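PDB 1SR4: cytolethal distending toxin protein B from Haemophilus ducreyi, which forms the catalytic subunit of a bacterial genotoxin, with a DNase I-like fold, and probably damages host DNA as a nuclease, thereby disturbing the cell cycle. Local coordinates for residues B[25-28]-B[29-33]; B[46-49]-B[50-54]. All blocks are in the same frame, centred on the assembly; numbering follows the deposited sequence.

Contact 1 of 2, residues B[25-28]-B[29-33]; sequences INVR and QLLSG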
ATOM      1  N   ILE B  25       7.033  -0.203  -4.102  1.00  8.18           N
ATOM      2  CA  ILE B  25       5.845   0.582  -4.395  1.00  8.79           C
ATOM      3  C   ILE B  25       4.966   0.614  -3.136  1.00 11.54           C
ATOM      4  O   ILE B  25       4.873   1.643  -2.456  1.00 12.75           O
ATOM      5  CB  ILE B  25       5.042  -0.021  -5.572  1.00  8.20           C
ATOM      6  CG1 ILE B  25       5.867   0.098  -6.859  1.00  9.26           C
ATOM      7  CG2 ILE B  25       3.662   0.688  -5.717  1.00  8.39           C
ATOM      8  CD1 ILE B  25       5.256  -0.619  -8.052  1.00  8.49           C
ATOM      9  N   ASN B  26       4.368  -0.523  -2.780  1.00 10.87           N
ATOM     10  CA  ASN B  26       3.455  -0.554  -1.638  1.00  8.92           C
ATOM     11  C   ASN B  26       4.025  -0.613  -0.213  1.00 10.94           C
ATOM     12  O   ASN B  26       3.607   0.169   0.653  1.00  9.09           O
ATOM     13  CB  ASN B  26       2.456  -1.690  -1.832  1.00 10.42           C
ATOM     14  CG  ASN B  26       1.679  -1.560  -3.128  1.00 10.56           C
ATOM     15  OD1 ASN B  26       1.757  -2.421  -4.000  1.00  9.70           O
ATOM     16  ND2 ASN B  26       0.930  -0.473  -3.263  1.00  8.63           N
ATOM     17  N   VAL B  27       4.949  -1.532   0.061  1.00  9.15           N
ATOM     18  CA  VAL B  27       5.490  -1.590   1.417  1.00  9.27           C
ATOM     19  C   VAL B  27       6.092  -0.243   1.827  1.00  8.98           C
ATOM     20  O   VAL B  27       5.881   0.195   2.944  1.00  9.72           O
ATOM     21  CB  VAL B  27       6.538  -2.702   1.576  1.00  9.35           C
ATOM     22  CG1 VAL B  27       7.155  -2.651   2.982  1.00  6.35           C
ATOM     23  CG2 VAL B  27       5.874  -4.056   1.375  1.00  7.83           C
ATOM     24  N   ARG B  28       6.817   0.424   0.929  1.00  9.07           N
ATOM     25  CA  ARG B  28       7.384   1.724   1.271  1.00 11.13           C
ATOM     26  C   ARG B  28       6.285   2.719   1.648  1.00  9.93           C
ATOM     27  O   ARG B  28       6.423   3.469   2.603  1.00 10.01           O
ATOM     28  CB  ARG B  28       8.203   2.288   0.105  1.00 14.12           C
ATOM     29  CG  ARG B  28       9.374   1.405  -0.316  1.00 19.74           C
ATOM     30  CD  ARG B  28      10.148   2.017  -1.485  1.00 22.61           C
ATOM     31  NE  ARG B  28      10.929   3.138  -1.023  1.00 26.85           N
ATOM     32  CZ  ARG B  28      12.244   3.130  -0.895  1.00 22.85           C
ATOM     33  NH1 ARG B  28      12.948   2.058  -1.215  1.00 26.43           N
ATOM     34  NH2 ARG B  28      12.838   4.185  -0.392  1.00 26.72           N
ATOM     35  N   GLN B  29       5.189   2.730   0.906  1.00  7.75           N
ATOM     36  CA  GLN B  29       4.108   3.654   1.224  1.00  9.40           C
ATOM     37  C   GLN B  29       3.411   3.330   2.552  1.00 10.61           C
ATOM     38  O   GLN B  29       2.955   4.239   3.255  1.00 10.07           O
ATOM     39  CB  GLN B  29       3.098   3.698   0.051  1.00 11.71           C
ATOM     40  CG  GLN B  29       3.672   4.424  -1.183  1.00 11.32           C
ATOM     41  CD  GLN B  29       2.840   4.274  -2.468  1.00 15.30           C
ATOM     42  OE1 GLN B  29       1.680   3.854  -2.434  1.00 14.92           O
ATOM     43  NE2 GLN B  29       3.444   4.643  -3.615  1.00 14.77           N
ATOM     44  N   LEU B  30       3.340   2.052   2.919  1.00  9.03           N
ATOM     45  CA  LEU B  30       2.685   1.682   4.175  1.00 10.99           C
ATOM     46  C   LEU B  30       3.483   2.159   5.394  1.00 10.04           C
ATOM     47  O   LEU B  30       2.929   2.367   6.481  1.00  9.59           O
ATOM     48  CB  LEU B  30       2.495   0.153   4.258  1.00  7.28           C
ATOM     49  CG  LEU B  30       1.645  -0.478   3.140  1.00 11.50           C
ATOM     50  CD1 LEU B  30       1.551  -1.979   3.395  1.00  9.14           C
ATOM     51  CD2 LEU B  30       0.235   0.134   3.086  1.00  7.56           C
ATOM     52  N   LEU B  31       4.787   2.319   5.210  1.00  9.21           N
ATOM     53  CA  LEU B  31       5.662   2.747   6.305  1.00 11.97           C
ATOM     54  C   LEU B  31       5.946   4.253   6.397  1.00 12.28           C
ATOM     55  O   LEU B  31       6.482   4.717   7.393  1.00 14.52           O
ATOM     56  CB  LEU B  31       7.004   2.009   6.185  1.00 10.30           C
ATOM     57  CG  LEU B  31       6.951   0.481   6.282  1.00 12.28           C
ATOM     58  CD1 LEU B  31       8.209  -0.136   5.668  1.00 12.63           C
ATOM     59  CD2 LEU B  31       6.791   0.077   7.734  1.00 13.41           C
ATOM     60  N   SER B  32       5.595   5.025   5.379  1.00 15.09           N
ATOM     61  CA  SER B  32       5.934   6.444   5.434  1.00 16.44           C
ATOM     62  C   SER B  32       4.904   7.396   5.991  1.00 16.40           C
ATOM     63  O   SER B  32       3.762   7.023   6.268  1.00 15.50           O
ATOM     64  CB  SER B  32       6.376   6.932   4.059  1.00 16.44           C
ATOM     65  OG  SER B  32       5.353   6.770   3.121  1.00 18.84           O
ATOM     66  N   GLY B  33       5.345   8.638   6.175  1.00 16.48           N
ATOM     67  CA  GLY B  33       4.468   9.671   6.673  1.00 16.22           C
ATOM     68  C   GLY B  33       4.144   9.528   8.137  1.00 17.02           C
ATOM     69  O   GLY B  33       4.530   8.556   8.780  1.00 16.84           O
TER
HETATM   70  O   HOH W   1       6.631   4.208  -3.150  1.00 15.86           O
HETATM   71  O   HOH W   2       0.270   1.809  -2.342  1.00 37.37           O
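Q29 folds back over the preceding turn of helix 20-31, the helix of the beta-alpha-beta unit between strands 7-11 and 39-43 of the DNase I-like fold, and its side chain runs past the carbonyl oxygen of I25. CB begins above the turn, 3.6 Å from N26 O. With CG anti to its own carbonyl carbon (chi1 -71°), the chain is directed back along the helix, and CG comes within 3.3 Å of I25 O. CD approaches that oxygen equally closely. From there the amide is held by both ends: OE1 accepts from the backbone N of R245, and NE2 donates to S246 OG. NE2 also gives a hydrogen bond to a water 3.2 Å away that sits near I25 O. Glutamine suits this place because it is long enough to span a turn and carries both a donor and an acceptor.

V27 and L31 occupy a different face. Their side chains lie alongside each other, pointing the same way, with V27 CG1 3.8 Å from L31 CD1. V27 and L30 pack on W10 of strand 7-11 and L40 of strand 39-43, while L31 reaches L73. Along the backbone, L30 N donates to N26 O at 3.0 Å, whereas L31 N divides its proton between V27 O and R28 O, both 3.3 Å off.

N26 continues the polar face, bonding T249 OG1 and Q247 O. Two buried, uncharged amides are thus satisfied by the 245-249 loop, and bonds at both ends of each should fix its rotation without burying charge, while V27 and L30 face strands 7-11 and 39-43.

Contact 2 of 2, residues B[46-49]-B[50-54]; sequences GSLP and SSAVR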
ATOM      1  N   GLY B  46       8.364 -13.322  -0.407  1.00 10.38           N
ATOM      2  CA  GLY B  46       9.347 -13.558  -1.448  1.00 10.39           C
ATOM      3  C   GLY B  46      10.719 -13.207  -0.892  1.00 11.81           C
ATOM      4  O   GLY B  46      11.025 -13.526   0.267  1.00  9.65           O
ATOM      5  N   SER B  47      11.547 -12.567  -1.720  1.00 12.60           N
ATOM      6  CA  SER B  47      12.887 -12.121  -1.330  1.00 13.17           C
ATOM      7  C   SER B  47      12.770 -10.743  -0.686  1.00 13.48           C
ATOM      8  O   SER B  47      11.833  -9.989  -0.987  1.00 12.79           O
ATOM      9  CB  SER B  47      13.801 -11.987  -2.563  1.00 14.23           C
ATOM     10  OG  SER B  47      14.137 -13.249  -3.107  1.00 16.90           O
ATOM     11  N   LEU B  48      13.708 -10.394   0.190  1.00 12.49           N
ATOM     12  CA  LEU B  48      13.653  -9.064   0.811  1.00 13.33           C
ATOM     13  C   LEU B  48      14.112  -8.039  -0.208  1.00 13.06           C
ATOM     14  O   LEU B  48      14.619  -8.407  -1.266  1.00 12.84           O
ATOM     15  CB  LEU B  48      14.571  -8.996   2.037  1.00 13.81           C
ATOM     16  CG  LEU B  48      14.149  -9.819   3.260  1.00 13.83           C
ATOM     17  CD1 LEU B  48      15.064  -9.507   4.453  1.00 12.18           C
ATOM     18  CD2 LEU B  48      12.701  -9.477   3.615  1.00 12.67           C
ATOM     19  N   PRO B  49      13.930  -6.733   0.083  1.00 13.42           N
ATOM     20  CA  PRO B  49      14.376  -5.714  -0.873  1.00 11.69           C
ATOM     21  C   PRO B  49      15.865  -5.980  -1.110  1.00 14.15           C
ATOM     22  O   PRO B  49      16.570  -6.370  -0.176  1.00 12.76           O
ATOM     23  CB  PRO B  49      14.145  -4.411  -0.110  1.00 12.14           C
ATOM     24  CG  PRO B  49      12.925  -4.743   0.749  1.00 11.44           C
ATOM     25  CD  PRO B  49      13.269  -6.119   1.253  1.00 10.79           C
ATOM     26  N   SER B  50      16.353  -5.774  -2.329  1.00 12.94           N
ATOM     27  CA  SER B  50      17.767  -6.044  -2.599  1.00 14.70           C
ATOM     28  C   SER B  50      18.701  -5.173  -1.760  1.00 14.35           C
ATOM     29  O   SER B  50      19.823  -5.569  -1.492  1.00 13.81           O
ATOM     30  CB  SER B  50      18.087  -5.851  -4.089  1.00 14.63           C
ATOM     31  OG  SER B  50      17.865  -4.505  -4.470  1.00 20.30           O
ATOM     32  N   SER B  51      18.247  -3.999  -1.326  1.00 12.63           N
ATOM     33  CA  SER B  51      19.127  -3.148  -0.527  1.00 13.01           C
ATOM     34  C   SER B  51      19.127  -3.474   0.973  1.00 12.68           C
ATOM     35  O   SER B  51      19.880  -2.863   1.745  1.00 12.01           O
ATOM     36  CB  SER B  51      18.779  -1.672  -0.729  1.00 11.91           C
ATOM     37  OG  SER B  51      17.563  -1.376  -0.092  1.00 15.78           O
ATOM     38  N   ALA B  52      18.294  -4.422   1.403  1.00 12.22           N
ATOM     39  CA  ALA B  52      18.271  -4.796   2.823  1.00 12.30           C
ATOM     40  C   ALA B  52      19.595  -5.456   3.210  1.00 12.63           C
ATOM     41  O   ALA B  52      20.165  -6.242   2.447  1.00 12.69           O
ATOM     42  CB  ALA B  52      17.113  -5.755   3.127  1.00 11.61           C
ATOM     43  N   VAL B  53      20.053  -5.157   4.417  1.00 10.35           N
ATOM     44  CA  VAL B  53      21.318  -5.679   4.896  1.00 13.83           C
ATOM     45  C   VAL B  53      21.179  -6.544   6.142  1.00 12.60           C
ATOM     46  O   VAL B  53      20.584  -6.142   7.133  1.00 12.26           O
ATOM     47  CB  VAL B  53      22.299  -4.509   5.188  1.00 14.45           C
ATOM     48  CG1 VAL B  53      23.660  -5.051   5.625  1.00 16.88           C
ATOM     49  CG2 VAL B  53      22.437  -3.635   3.932  1.00 17.15           C
ATOM     50  N   ARG B  54      21.741  -7.740   6.063  1.00 13.96           N
ATOM     51  CA  ARG B  54      21.724  -8.700   7.161  1.00 15.97           C
ATOM     52  C   ARG B  54      22.571  -8.181   8.322  1.00 15.42           C
ATOM     53  O   ARG B  54      23.704  -7.763   8.112  1.00 15.24           O
ATOM     54  CB  ARG B  54      22.294 -10.036   6.673  1.00 17.82           C
ATOM     55  CG  ARG B  54      22.357 -11.122   7.733  1.00 23.50           C
ATOM     56  CD  ARG B  54      20.995 -11.700   8.077  1.00 26.91           C
ATOM     57  NE  ARG B  54      21.132 -12.842   8.981  1.00 30.85           N
ATOM     58  CZ  ARG B  54      21.104 -12.773  10.310  1.00 33.23           C
ATOM     59  NH1 ARG B  54      20.926 -11.607  10.937  1.00 32.22           N
ATOM     60  NH2 ARG B  54      21.285 -13.882  11.018  1.00 34.55           N
TER
HETATM   61  O   HOH W   3      18.891  -8.334   0.578  1.00 38.39           O
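P49 and A52 are the first and last residues of a type I beta turn that leads the chain from the loop after strand 39-43 into the edge strand 53-54. P49 supplies the acceptor carbonyl of the turn, and proline suits this place because its compact apolar ring can rest on W23 and W71 of the same chain.

S50 takes the second position. Its N lies 3.3 Å from L48 O at a poor angle and donates instead to E20 OE1, at the start of helix 20-31. CB stays 3.7 Å from P49 C. A small polar residue fits this exposed bend, where it also packs on R60 of cytolethal distending toxin protein C, a different chain. S51, in the third position, is likewise exposed and rests against W71.

A52 closes the turn. Its N reaches back to P49 O at 3.0 Å, a fairly straight bond (161°) that meets the oxygen from above the carbonyl plane. The methyl points toward the preceding segment, with CB 3.4 Å from P49 O and 4.3 Å from both L48 CB and P49 CD. So small a side chain can fit between the turn's carbonyl and these apolar neighbours.

V53 then pairs its backbone with T70, and R54 directs NH1 to the carbonyls of E68 and R57. Back at the turn, one water donates to P49 O and to A52 O, at 3.1 Å each, so that P49 O receives two hydrogen bonds.

From the N terminus, strand 7-11 leads into helix 20-31, and contact 1 is made within the last turns of that helix before the chain returns to the sheet as strand 39-43, completing a beta-alpha-beta unit. Contact 2 follows in the loop beyond that strand, where a turn delivers the chain to edge strand 53-54. Both are local and in series: neither nests in nor crosses the other. The centres of contacts 1 and 2 lie 16 Å apart, their nearest atoms about 6 Å. Strand 67-72 connects them indirectly, for W71 packs against V27 and R28 of contact 1 and P49 and S51 of contact 2. The start of helix 20-31 also meets contact 2, through E20 and W23.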